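Local structure of beta-lactamase (3P09) at residues 69-74 / 200-205; 119-122 / 128-131; 148-153 / 182-187; 217-222 / 276-281; 242-247 / 252-257. The protein probably hydrolyses beta-lactams to substituted beta-amino acids, as a class A beta-lactamase from Francisella tularensis. All blocks are in the same frame, centred on the assembly; numbering follows the deposited sequence.

Contact 1. Residues 69-74 / 200-205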
# COMPACT_ATOMS: atom_id res chain seq x y z
N LEU A 69 5.59 -1.62 2.22
CA LEU A 69 6.51 -2.73 2.52
C LEU A 69 7.94 -2.22 2.66
O LEU A 69 8.70 -2.65 3.53
CB LEU A 69 6.46 -3.76 1.40
CG LEU A 69 5.11 -4.44 1.24
CD1 LEU A 69 5.11 -5.35 -0.01
CD2 LEU A 69 4.80 -5.25 2.48
N LEU A 70 8.29 -1.30 1.77
CA LEU A 70 9.62 -0.69 1.76
C LEU A 70 9.87 0.07 3.05
O LEU A 70 10.93 -0.04 3.66
CB LEU A 70 9.73 0.25 0.56
CG LEU A 70 10.99 1.12 0.47
CD1 LEU A 70 12.25 0.26 0.45
CD2 LEU A 70 10.94 2.07 -0.73
N VAL A 71 8.88 0.86 3.47
CA VAL A 71 9.01 1.62 4.71
C VAL A 71 9.06 0.68 5.92
O VAL A 71 9.83 0.90 6.86
CB VAL A 71 7.90 2.67 4.81
CG1 VAL A 71 7.78 3.19 6.23
CG2 VAL A 71 8.21 3.79 3.85
N GLY A 72 8.27 -0.38 5.88
CA GLY A 72 8.37 -1.41 6.90
C GLY A 72 9.79 -1.97 6.99
O GLY A 72 10.35 -2.12 8.08
N ALA A 73 10.37 -2.27 5.84
CA ALA A 73 11.74 -2.78 5.77
C ALA A 73 12.73 -1.79 6.36
O ALA A 73 13.68 -2.17 7.04
CB ALA A 73 12.11 -3.10 4.33
N ILE A 74 12.53 -0.51 6.07
CA ILE A 74 13.41 0.52 6.60
C ILE A 74 13.32 0.58 8.12
O ILE A 74 14.33 0.72 8.80
CB ILE A 74 13.05 1.90 5.99
CG1 ILE A 74 13.43 1.92 4.50
CG2 ILE A 74 13.74 3.04 6.76
CD1 ILE A 74 14.94 2.01 4.27
N ASP A 200 4.32 2.34 16.07
CA ASP A 200 3.66 3.63 16.21
C ASP A 200 4.08 4.58 15.08
O ASP A 200 3.28 5.36 14.55
CB ASP A 200 3.96 4.23 17.59
CG ASP A 200 3.20 3.51 18.71
OD1 ASP A 200 2.23 2.79 18.42
OD2 ASP A 200 3.59 3.68 19.90
N ILE A 201 5.34 4.49 14.68
CA ILE A 201 5.87 5.34 13.62
C ILE A 201 5.24 4.97 12.29
O ILE A 201 4.84 5.84 11.50
CB ILE A 201 7.41 5.19 13.53
CG1 ILE A 201 8.07 5.86 14.75
CG2 ILE A 201 7.94 5.80 12.24
CD1 ILE A 201 9.55 5.55 14.93
N PHE A 202 5.16 3.67 12.05
CA PHE A 202 4.55 3.16 10.83
C PHE A 202 3.09 3.62 10.73
O PHE A 202 2.65 4.13 9.70
CB PHE A 202 4.64 1.63 10.84
CG PHE A 202 4.04 0.98 9.63
CD1 PHE A 202 4.70 1.02 8.41
CD2 PHE A 202 2.84 0.29 9.72
CE1 PHE A 202 4.16 0.39 7.29
CE2 PHE A 202 2.29 -0.34 8.61
CZ PHE A 202 2.95 -0.29 7.39
N ILE A 203 2.36 3.44 11.81
CA ILE A 203 0.96 3.84 11.87
C ILE A 203 0.79 5.33 11.59
O ILE A 203 -0.08 5.74 10.84
CB ILE A 203 0.38 3.51 13.25
CG1 ILE A 203 0.10 2.01 13.34
CG2 ILE A 203 -0.87 4.34 13.52
CD1 ILE A 203 -0.18 1.51 14.76
N LYS A 204 1.64 6.15 12.21
CA LYS A 204 1.56 7.59 11.98
C LYS A 204 1.80 7.98 10.51
O LYS A 204 1.10 8.83 9.96
CB LYS A 204 2.50 8.35 12.93
CG LYS A 204 2.42 9.88 12.85
CD LYS A 204 1.00 10.40 13.09
CE LYS A 204 0.98 11.88 13.47
NZ LYS A 204 1.43 12.78 12.37
N TYR A 205 2.79 7.35 9.86
CA TYR A 205 3.00 7.61 8.43
C TYR A 205 1.73 7.34 7.62
O TYR A 205 1.34 8.12 6.75
CB TYR A 205 4.08 6.70 7.84
CG TYR A 205 5.51 6.89 8.30
CD1 TYR A 205 6.08 8.15 8.45
CD2 TYR A 205 6.31 5.77 8.52
CE1 TYR A 205 7.42 8.28 8.85
CE2 TYR A 205 7.63 5.88 8.91
CZ TYR A 205 8.19 7.13 9.07
OH TYR A 205 9.52 7.17 9.46

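Contact 2. Residues 119-122 / 128-131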
# COMPACT_ATOMS: atom_id res chain seq x y z
N ASN A 119 10.79 8.27 4.47
CA ASN A 119 9.70 7.33 4.72
C ASN A 119 8.36 8.02 4.57
O ASN A 119 7.46 7.49 3.93
CB ASN A 119 9.79 6.76 6.14
CG ASN A 119 10.85 5.70 6.28
OD1 ASN A 119 11.32 5.12 5.29
ND2 ASN A 119 11.21 5.39 7.52
N TYR A 120 8.22 9.18 5.21
CA TYR A 120 6.99 9.96 5.14
C TYR A 120 6.65 10.26 3.69
O TYR A 120 5.52 10.06 3.25
CB TYR A 120 7.16 11.25 5.95
CG TYR A 120 6.12 12.31 5.71
CD1 TYR A 120 6.32 13.31 4.75
CD2 TYR A 120 4.94 12.33 6.43
CE1 TYR A 120 5.36 14.30 4.53
CE2 TYR A 120 3.97 13.32 6.21
CZ TYR A 120 4.20 14.30 5.27
OH TYR A 120 3.23 15.28 5.05
N ALA A 121 7.65 10.72 2.94
CA ALA A 121 7.47 11.02 1.52
C ALA A 121 7.01 9.79 0.73
O ALA A 121 6.11 9.90 -0.11
CB ALA A 121 8.77 11.54 0.94
N ALA A 122 7.65 8.64 0.98
CA ALA A 122 7.33 7.40 0.27
C ALA A 122 5.89 6.96 0.53
O ALA A 122 5.19 6.52 -0.39
CB ALA A 122 8.30 6.28 0.64
N PRO A 128 10.74 9.51 -6.21
CA PRO A 128 12.18 9.58 -5.94
C PRO A 128 12.51 9.16 -4.51
O PRO A 128 13.54 8.52 -4.31
CB PRO A 128 12.50 11.05 -6.15
CG PRO A 128 11.48 11.49 -7.18
CD PRO A 128 10.23 10.76 -6.80
N ALA A 129 11.66 9.52 -3.55
CA ALA A 129 11.88 9.13 -2.17
C ALA A 129 11.97 7.61 -2.06
O ALA A 129 12.86 7.08 -1.38
CB ALA A 129 10.76 9.68 -1.27
N SER A 130 11.06 6.93 -2.75
CA SER A 130 11.01 5.47 -2.73
C SER A 130 12.27 4.86 -3.30
O SER A 130 12.82 3.91 -2.75
CB SER A 130 9.82 4.96 -3.56
OG SER A 130 8.62 5.42 -3.00
N ASN A 131 12.73 5.38 -4.44
CA ASN A 131 13.92 4.81 -5.06
C ASN A 131 15.15 5.02 -4.17
O ASN A 131 16.01 4.15 -4.08
CB ASN A 131 14.16 5.40 -6.47
CG ASN A 131 13.18 4.86 -7.51
OD1 ASN A 131 12.36 3.99 -7.22
ND2 ASN A 131 13.26 5.38 -8.73

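Contact 3. Residues 148-153 / 182-187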
# COMPACT_ATOMS: atom_id res chain seq x y z
N LYS A 148 9.75 -11.67 2.56
CA LYS A 148 9.69 -13.08 2.96
C LYS A 148 9.67 -13.23 4.49
O LYS A 148 8.97 -14.08 5.02
CB LYS A 148 10.85 -13.88 2.34
CG LYS A 148 10.58 -14.26 0.88
CD LYS A 148 11.85 -14.30 0.05
CE LYS A 148 11.51 -14.29 -1.44
NZ LYS A 148 12.65 -13.87 -2.31
N LYS A 149 10.44 -12.40 5.19
CA LYS A 149 10.46 -12.43 6.66
C LYS A 149 9.08 -12.15 7.25
O LYS A 149 8.74 -12.67 8.32
CB LYS A 149 11.48 -11.42 7.19
CG LYS A 149 11.70 -11.46 8.70
CD LYS A 149 12.69 -10.37 9.12
CE LYS A 149 12.87 -10.32 10.64
NZ LYS A 149 13.88 -9.31 11.06
N LEU A 150 8.30 -11.32 6.55
CA LEU A 150 6.92 -11.02 6.94
C LEU A 150 5.99 -12.21 6.82
O LEU A 150 4.89 -12.20 7.36
CB LEU A 150 6.35 -9.88 6.09
CG LEU A 150 6.63 -8.44 6.49
CD1 LEU A 150 5.93 -7.50 5.52
CD2 LEU A 150 6.18 -8.17 7.92
N GLY A 151 6.43 -13.25 6.10
CA GLY A 151 5.58 -14.40 5.85
C GLY A 151 4.87 -14.31 4.51
O GLY A 151 3.98 -15.12 4.22
N ASP A 152 5.26 -13.34 3.69
CA ASP A 152 4.62 -13.09 2.40
C ASP A 152 5.37 -13.80 1.27
O ASP A 152 6.44 -13.36 0.86
CB ASP A 152 4.58 -11.59 2.12
CG ASP A 152 3.83 -11.25 0.84
OD1 ASP A 152 3.63 -12.17 0.01
OD2 ASP A 152 3.44 -10.07 0.66
N ASN A 153 4.79 -14.88 0.77
CA ASN A 153 5.38 -15.60 -0.37
C ASN A 153 4.60 -15.40 -1.67
O ASN A 153 4.81 -16.14 -2.63
CB ASN A 153 5.48 -17.10 -0.07
CG ASN A 153 6.24 -17.39 1.20
OD1 ASN A 153 5.70 -17.95 2.15
ND2 ASN A 153 7.51 -16.98 1.24
N THR A 182 -2.69 -7.55 2.66
CA THR A 182 -3.48 -7.12 3.82
C THR A 182 -2.92 -7.71 5.11
O THR A 182 -2.82 -7.03 6.12
CB THR A 182 -4.99 -7.48 3.65
OG1 THR A 182 -5.51 -6.82 2.50
CG2 THR A 182 -5.81 -7.05 4.86
N LYS A 183 -2.56 -8.99 5.09
CA LYS A 183 -1.82 -9.58 6.20
C LYS A 183 -0.53 -8.77 6.47
O LYS A 183 -0.13 -8.56 7.61
CB LYS A 183 -1.50 -11.06 5.94
CG LYS A 183 -2.74 -11.97 6.01
CD LYS A 183 -2.38 -13.46 6.11
CE LYS A 183 -1.30 -13.84 5.14
NZ LYS A 183 -0.71 -15.19 5.44
N ASP A 184 0.12 -8.30 5.40
CA ASP A 184 1.36 -7.53 5.55
C ASP A 184 1.17 -6.23 6.33
O ASP A 184 1.94 -5.92 7.23
CB ASP A 184 1.96 -7.18 4.19
CG ASP A 184 2.58 -8.37 3.49
OD1 ASP A 184 2.81 -9.41 4.16
OD2 ASP A 184 2.86 -8.25 2.28
N ILE A 185 0.16 -5.46 5.95
CA ILE A 185 -0.02 -4.16 6.59
C ILE A 185 -0.44 -4.36 8.04
O ILE A 185 -0.04 -3.61 8.93
CB ILE A 185 -1.02 -3.25 5.82
CG1 ILE A 185 -0.80 -1.78 6.19
CG2 ILE A 185 -2.46 -3.67 6.09
CD1 ILE A 185 -1.56 -0.80 5.29
N TYR A 186 -1.23 -5.40 8.30
CA TYR A 186 -1.67 -5.69 9.67
C TYR A 186 -0.48 -6.11 10.52
O TYR A 186 -0.32 -5.67 11.66
CB TYR A 186 -2.71 -6.82 9.67
CG TYR A 186 -3.33 -7.04 11.04
CD1 TYR A 186 -2.77 -7.94 11.94
CD2 TYR A 186 -4.46 -6.34 11.43
CE1 TYR A 186 -3.34 -8.15 13.20
CE2 TYR A 186 -5.02 -6.52 12.68
CZ TYR A 186 -4.46 -7.43 13.56
OH TYR A 186 -5.03 -7.61 14.80
N LYS A 187 0.35 -6.99 9.96
CA LYS A 187 1.49 -7.50 10.71
C LYS A 187 2.45 -6.36 11.04
O LYS A 187 2.96 -6.27 12.17
CB LYS A 187 2.20 -8.60 9.92
CG LYS A 187 3.35 -9.25 10.66
CD LYS A 187 3.65 -10.62 10.06
CE LYS A 187 4.81 -11.31 10.76
NZ LYS A 187 4.57 -11.47 12.23
O HOH W 1 2.46 -11.80 6.14

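Contact 4. Residues 217-222 / 276-281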
# COMPACT_ATOMS: atom_id res chain seq x y z
N ALA A 217 -11.28 5.61 2.36
CA ALA A 217 -11.66 6.65 3.30
C ALA A 217 -12.99 7.30 2.93
O ALA A 217 -13.77 7.70 3.80
CB ALA A 217 -10.56 7.72 3.41
N PHE A 218 -13.23 7.42 1.63
CA PHE A 218 -14.43 8.06 1.10
C PHE A 218 -15.72 7.42 1.63
O PHE A 218 -16.77 8.06 1.68
CB PHE A 218 -14.39 7.96 -0.43
CG PHE A 218 -15.51 8.66 -1.13
CD1 PHE A 218 -16.70 8.01 -1.40
CD2 PHE A 218 -15.36 9.97 -1.57
CE1 PHE A 218 -17.74 8.66 -2.07
CE2 PHE A 218 -16.38 10.62 -2.24
CZ PHE A 218 -17.57 9.96 -2.49
N SER A 219 -15.64 6.16 2.04
CA SER A 219 -16.83 5.41 2.40
C SER A 219 -16.89 5.00 3.86
O SER A 219 -17.86 4.39 4.29
CB SER A 219 -16.96 4.17 1.51
OG SER A 219 -17.08 4.54 0.15
N MSE A 220 -15.84 5.31 4.62
CA MSE A 220 -15.79 4.99 6.04
C MSE A 220 -16.69 5.97 6.80
O MSE A 220 -16.78 7.15 6.44
CB MSE A 220 -14.34 5.07 6.57
CG MSE A 220 -13.38 3.87 6.25
SE MSE A 220 -14.28 2.18 6.40
CE MSE A 220 -14.72 1.91 4.51
N PRO A 221 -17.37 5.49 7.85
CA PRO A 221 -18.04 6.45 8.73
C PRO A 221 -17.03 7.48 9.22
O PRO A 221 -15.87 7.14 9.46
CB PRO A 221 -18.53 5.59 9.88
CG PRO A 221 -18.67 4.22 9.29
CD PRO A 221 -17.53 4.11 8.32
N LYS A 222 -17.46 8.72 9.37
CA LYS A 222 -16.52 9.82 9.62
C LYS A 222 -15.82 9.77 10.99
O LYS A 222 -14.78 10.40 11.18
CB LYS A 222 -17.22 11.16 9.38
CG LYS A 222 -17.80 11.25 7.96
CD LYS A 222 -18.67 12.48 7.75
CE LYS A 222 -19.31 12.45 6.37
NZ LYS A 222 -20.00 13.73 6.05
N GLN A 276 -17.31 1.96 -3.78
CA GLN A 276 -18.51 1.17 -3.62
C GLN A 276 -18.23 -0.12 -2.85
O GLN A 276 -19.01 -0.52 -1.98
CB GLN A 276 -19.16 0.91 -4.98
CG GLN A 276 -19.75 2.19 -5.59
CD GLN A 276 -20.01 2.06 -7.08
OE1 GLN A 276 -20.58 1.07 -7.54
NE2 GLN A 276 -19.58 3.06 -7.84
N ALA A 277 -17.10 -0.76 -3.15
CA ALA A 277 -16.69 -1.94 -2.41
C ALA A 277 -16.48 -1.60 -0.95
O ALA A 277 -16.91 -2.35 -0.07
CB ALA A 277 -15.42 -2.53 -3.00
N ALA A 278 -15.83 -0.48 -0.68
CA ALA A 278 -15.57 -0.06 0.70
C ALA A 278 -16.86 0.23 1.46
O ALA A 278 -16.93 0.03 2.67
CB ALA A 278 -14.64 1.17 0.73
N LYS A 279 -17.87 0.71 0.75
CA LYS A 279 -19.14 1.04 1.39
C LYS A 279 -19.87 -0.24 1.79
O LYS A 279 -20.49 -0.32 2.86
CB LYS A 279 -20.00 1.89 0.46
CG LYS A 279 -21.35 2.29 1.05
CD LYS A 279 -21.18 2.91 2.43
CE LYS A 279 -22.28 3.91 2.74
NZ LYS A 279 -22.17 5.12 1.87
N LEU A 280 -19.81 -1.24 0.91
CA LEU A 280 -20.40 -2.53 1.20
C LEU A 280 -19.76 -3.07 2.46
O LEU A 280 -20.43 -3.60 3.34
CB LEU A 280 -20.15 -3.50 0.04
CG LEU A 280 -20.97 -3.21 -1.22
CD1 LEU A 280 -20.48 -4.04 -2.40
CD2 LEU A 280 -22.45 -3.48 -0.95
N ILE A 281 -18.45 -2.92 2.54
CA ILE A 281 -17.72 -3.48 3.66
C ILE A 281 -18.04 -2.74 4.95
O ILE A 281 -18.28 -3.35 6.00
CB ILE A 281 -16.22 -3.48 3.37
CG1 ILE A 281 -15.94 -4.50 2.25
CG2 ILE A 281 -15.44 -3.83 4.62
CD1 ILE A 281 -14.65 -4.28 1.50

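Contact 5. Residues 242-247 / 252-257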
# COMPACT_ATOMS: atom_id res chain seq x y z
N VAL A 242 -4.87 0.05 0.39
CA VAL A 242 -4.72 -0.90 1.50
C VAL A 242 -4.62 -0.10 2.79
O VAL A 242 -3.81 0.83 2.91
CB VAL A 242 -3.48 -1.80 1.33
CG1 VAL A 242 -3.38 -2.82 2.47
CG2 VAL A 242 -3.52 -2.51 -0.02
N ALA A 243 -5.45 -0.47 3.76
CA ALA A 243 -5.73 0.42 4.87
C ALA A 243 -5.71 -0.28 6.21
O ALA A 243 -5.93 -1.50 6.29
CB ALA A 243 -7.08 1.07 4.66
N ILE A 244 -5.43 0.49 7.25
CA ILE A 244 -5.76 0.07 8.60
C ILE A 244 -6.87 0.97 9.08
O ILE A 244 -6.83 2.18 8.87
CB ILE A 244 -4.59 0.23 9.58
CG1 ILE A 244 -3.39 -0.61 9.14
CG2 ILE A 244 -5.04 -0.19 10.97
CD1 ILE A 244 -3.65 -2.06 9.11
N ILE A 245 -7.86 0.38 9.73
CA ILE A 245 -9.05 1.12 10.14
C ILE A 245 -9.31 0.83 11.60
O ILE A 245 -9.19 -0.31 12.03
CB ILE A 245 -10.27 0.66 9.33
CG1 ILE A 245 -10.01 0.85 7.83
CG2 ILE A 245 -11.52 1.41 9.79
CD1 ILE A 245 -11.08 0.24 6.93
N TRP A 246 -9.64 1.89 12.35
CA TRP A 246 -10.02 1.77 13.75
C TRP A 246 -11.49 2.13 13.86
O TRP A 246 -11.83 3.31 13.95
CB TRP A 246 -9.22 2.75 14.62
CG TRP A 246 -7.77 2.42 14.77
CD1 TRP A 246 -7.17 1.82 15.84
CD2 TRP A 246 -6.71 2.69 13.83
NE1 TRP A 246 -5.82 1.69 15.62
CE2 TRP A 246 -5.52 2.22 14.39
CE3 TRP A 246 -6.67 3.28 12.57
CZ2 TRP A 246 -4.29 2.33 13.74
CZ3 TRP A 246 -5.46 3.38 11.92
CH2 TRP A 246 -4.29 2.91 12.51
N PRO A 247 -12.36 1.12 13.84
CA PRO A 247 -13.79 1.41 13.95
C PRO A 247 -14.07 1.94 15.35
O PRO A 247 -13.40 1.54 16.30
CB PRO A 247 -14.45 0.03 13.78
CG PRO A 247 -13.35 -0.88 13.22
CD PRO A 247 -12.10 -0.33 13.83
N PRO A 252 -8.59 -2.51 15.93
CA PRO A 252 -8.32 -2.17 14.53
C PRO A 252 -8.44 -3.35 13.58
O PRO A 252 -8.29 -4.51 13.98
CB PRO A 252 -6.89 -1.63 14.56
CG PRO A 252 -6.30 -2.15 15.82
CD PRO A 252 -7.43 -2.27 16.80
N ILE A 253 -8.74 -3.05 12.32
CA ILE A 253 -8.80 -4.07 11.28
C ILE A 253 -7.95 -3.63 10.11
O ILE A 253 -7.59 -2.45 10.00
CB ILE A 253 -10.25 -4.33 10.82
CG1 ILE A 253 -10.92 -3.02 10.38
CG2 ILE A 253 -11.07 -4.91 11.96
CD1 ILE A 253 -11.98 -3.23 9.35
N ALA A 254 -7.58 -4.56 9.24
CA ALA A 254 -6.90 -4.17 8.01
C ALA A 254 -7.82 -4.49 6.86
O ALA A 254 -8.61 -5.44 6.93
CB ALA A 254 -5.58 -4.91 7.87
N LEU A 255 -7.74 -3.70 5.80
CA LEU A 255 -8.61 -3.92 4.66
C LEU A 255 -7.82 -3.61 3.40
O LEU A 255 -7.31 -2.50 3.26
CB LEU A 255 -9.84 -3.02 4.74
CG LEU A 255 -10.70 -2.90 3.49
CD1 LEU A 255 -11.26 -4.27 3.05
CD2 LEU A 255 -11.81 -1.90 3.73
N GLY A 256 -7.72 -4.59 2.52
CA GLY A 256 -7.09 -4.38 1.21
C GLY A 256 -8.14 -4.51 0.13
O GLY A 256 -8.93 -5.46 0.15
N ILE A 257 -8.19 -3.55 -0.79
CA ILE A 257 -9.06 -3.62 -1.96
C ILE A 257 -8.23 -3.34 -3.20
O ILE A 257 -7.64 -2.26 -3.32
CB ILE A 257 -10.21 -2.59 -1.88
CG1 ILE A 257 -11.02 -2.78 -0.59
CG2 ILE A 257 -11.10 -2.70 -3.10
CD1 ILE A 257 -12.12 -1.74 -0.39

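Contact 1. Residues 69-74 / 200-205
V71 of helix 66-80 reaches the Y205 and F202 rings of helix 196-208, where two buried, nearly antiparallel helices face each other. The axes of segments 69-74 and 200-205 stay 10.7 Å apart and make an angle of 152°, so side chains must bridge the gap. From V71, CB heads toward the other helix but still lies 5.1 Å from Y205 CD2; the branches complete the approach. CG1 stands opposite the main-chain N (chi1 164°), which carries it between the two rings. There it lies 3.7 Å from Y205 CD2 and 3.8 Å from Y205 CE2, meeting that side of the phenol obliquely. The same methyl is 4.4 Å from F202 CD1, at the ring edge and close to the ring plane. CG2 turns instead toward helix 115-123, which supplies N119 and I123 as neighbours of V71. One residue on, G72 brings its main chain near the phenylalanine, with G72 N 4.4 Å from F202 CE1; this pair has the shortest CA-CA separation, 7.1 Å. The phenol OH is held elsewhere, by S116 OG and N119 ND2. No hydrogen bond links the two segments. Their cohesion is therefore apolar, resting on one methyl and two aromatic rings inside the helical part of the enzyme, while polar bonds outside the contact fix the tyrosine.

Contact 2. Residues 119-122 / 128-131
Helices 115-123 and 127-137 are two successive helices of the helical region joined by a short turn, and A121 and A122 of the first pack on A129 and S130 of the second just beyond that turn. Small residues permit the close approach: A122 CA and S130 CA are only 5.1 Å apart. The shortest contact joins two methyls, A121 CB and A129 CB, at 3.5 Å, each directed at the opposite helix. A129 CB also rests beside the main chain, 4.0 Å from A122 N. The second pair is arranged differently, because A122 CB meets a hydroxyl, S130 OG, at 3.8 Å. That oxygen is 4.0 Å from A122 CA as well, so it lies against the alanine without bonding to it. With S130 OG beside its own main-chain N (chi1 -62°), the buried hydroxyl is satisfied at the carbonyl of D126, just before the helix begins. D126 accepts two bonds, at O from S130 OG and at OD1 from A129 N. S130 also touches K67 of helix 66-80, and A122 leans on V71 of that helix. K67 belongs, with S64, to a probable SxxK motif, and S125 in the turn would supply the second hydroxyl near that lysine. S125 begins what is probably the counterpart of the SDN loop of class A beta-lactamases, here reading Ser-Asp-Ser and carried between two closely packed helices at the active-site cleft.

Contact 3. Residues 148-153 / 182-187
L150 and D152, where helix 140-149 gives way to a loop through a Schellman motif, pack on D184 and K187 of helix 178-190. In the first shell, L150 CD1 lies over the D184 carboxylate, 3.9 Å from D184 OD1. Its other methyl, CD2, is 4.1 Å from K187 CG; the leucine and lysine chains run alongside, pointing opposite ways. K187 also uses its aliphatic part against the main chain, with CD 3.4 Å from L150 O. The two acid side chains meet nearly perpendicular, their carboxylate planes turned 41° apart, and D152 OD2 comes within 2.5 Å of D184 OD2. Oxygens that close suggest that one of the two acids is probably protonated and donates to the other. CG of D152 extends opposite its main-chain N (chi1 -176°), which brings the carboxylate to this meeting point.

A second shell surrounds these groups. G151, with phi 95°, ends the helix, and its N bonds back to K148 O; D152 follows it on the side of helix 178-190. T155 OG1 and D154 N hold the D152 carboxylate, while L69 of helix 66-80 covers L150 and D184. A water bridges the segments, lying 2.7 Å from L150 O and 3.1 Å from D184 OD1.

Contact 4. Residues 217-222 / 276-281
S219 and K279 bring the two main chains within 5.0 Å at their CA atoms, where an irregular loop, turned so that M220 N bonds to A217 O at 3.3 Å, runs beside a helix. The serine side chain supplies much of the contact. Its CB points at the helix and lies 3.7 Å from K279 N, with the CB atoms of K279 and A278 close by. S219 OG forms its hydrogen bond with Q275 O, one turn back from K279; within the loop the same oxygen lies in plane at the edge of the F218 ring. A single serine therefore packs through its carbon and bonds through its oxygen to neighbouring turns of one helix. That helix, 271-289, is the C-terminal helix lying against the five-stranded antiparallel sheet of the alpha/beta part of the class A fold, and the loop leads into an edge strand, 225-232. A278, on the same surface, touches I257 of strand 253-260. Selenomethionine M220 approaches in another way. Its CB points away from the helix, but the chain bends at chi2 (-40°) and chi3 (97°), and CE returns to A278. The methyl stands 3.4 Å from A278 O and 3.9 Å from A278 CB, so it meets the alanine at both carbonyl and side chain. K279 lies at the exposed border, and its CD passes 4.1 Å from S219 O.

Contact 5. Residues 242-247 / 252-257
With chi1 at -70° and chi2 at -100°, W246 turns one face of its indole to P252. P252 CB sits 3.8 Å from the centroid of the five-membered ring and 21° off its normal, a CH-pi contact. The same face receives I244 CG2, offset toward the rim, so proline and isoleucine share one side of the indole. I244 CD1 reaches across to its paired residue, 3.7 Å from A254 CB. On the opposite face of the sheet, I245 CB is 3.9 Å from I253 CG1, and I245 CD1 crosses toward L255, 3.9 Å from CD2. I253 places CG1 in the crowded position between its main-chain N and carbonyl carbon, which turns that carbon toward I245 and P247. Both rows of side chains hang on an antiparallel beta hairpin whose hydrogen-bonded pairs are A243 with L255 and I245 with I253. Each pair makes two bonds: A243 N to L255 O is 2.8 Å and the return from L255 N to A243 O 2.9 Å; I245 N to I253 O is 2.9 Å and I253 N to I245 O 2.8 Å. Helix 178-190 covers the I244 and A254 face, while helix 271-289 reaches I253 on the other face, and P247 beside it. These four residues thus bond across the hairpin, while V242, I244, W246, A254 and G256 bond to the flanking strands; the outward surfaces are hydrocarbon and indole, suited to a sheet packed between helices.

Overall arrangement
Contacts 1, 2, 3 and 5 are largely buried; contact 4, partly exposed at K279, lies farthest from the chain centre, about 17 Å. Contacts 1 and 2 belong to the helical region and touch through N119 and where L70 packs on S130, with centres about 11 Å apart. Contact 3 connects that region to the sheet: L69 of contact 1 packs on its L150 and D184, while T182 and I185 rest on contact 5. Contact 4 covers the other sheet face, where M220 meets I245. Chemistry differs accordingly: a methyl and two rings in contact 1, methyls and a hydroxyl in contact 2, paired acids and a water in contact 3, carbon against main chain in contact 4, and regular main-chain bonds in contact 5.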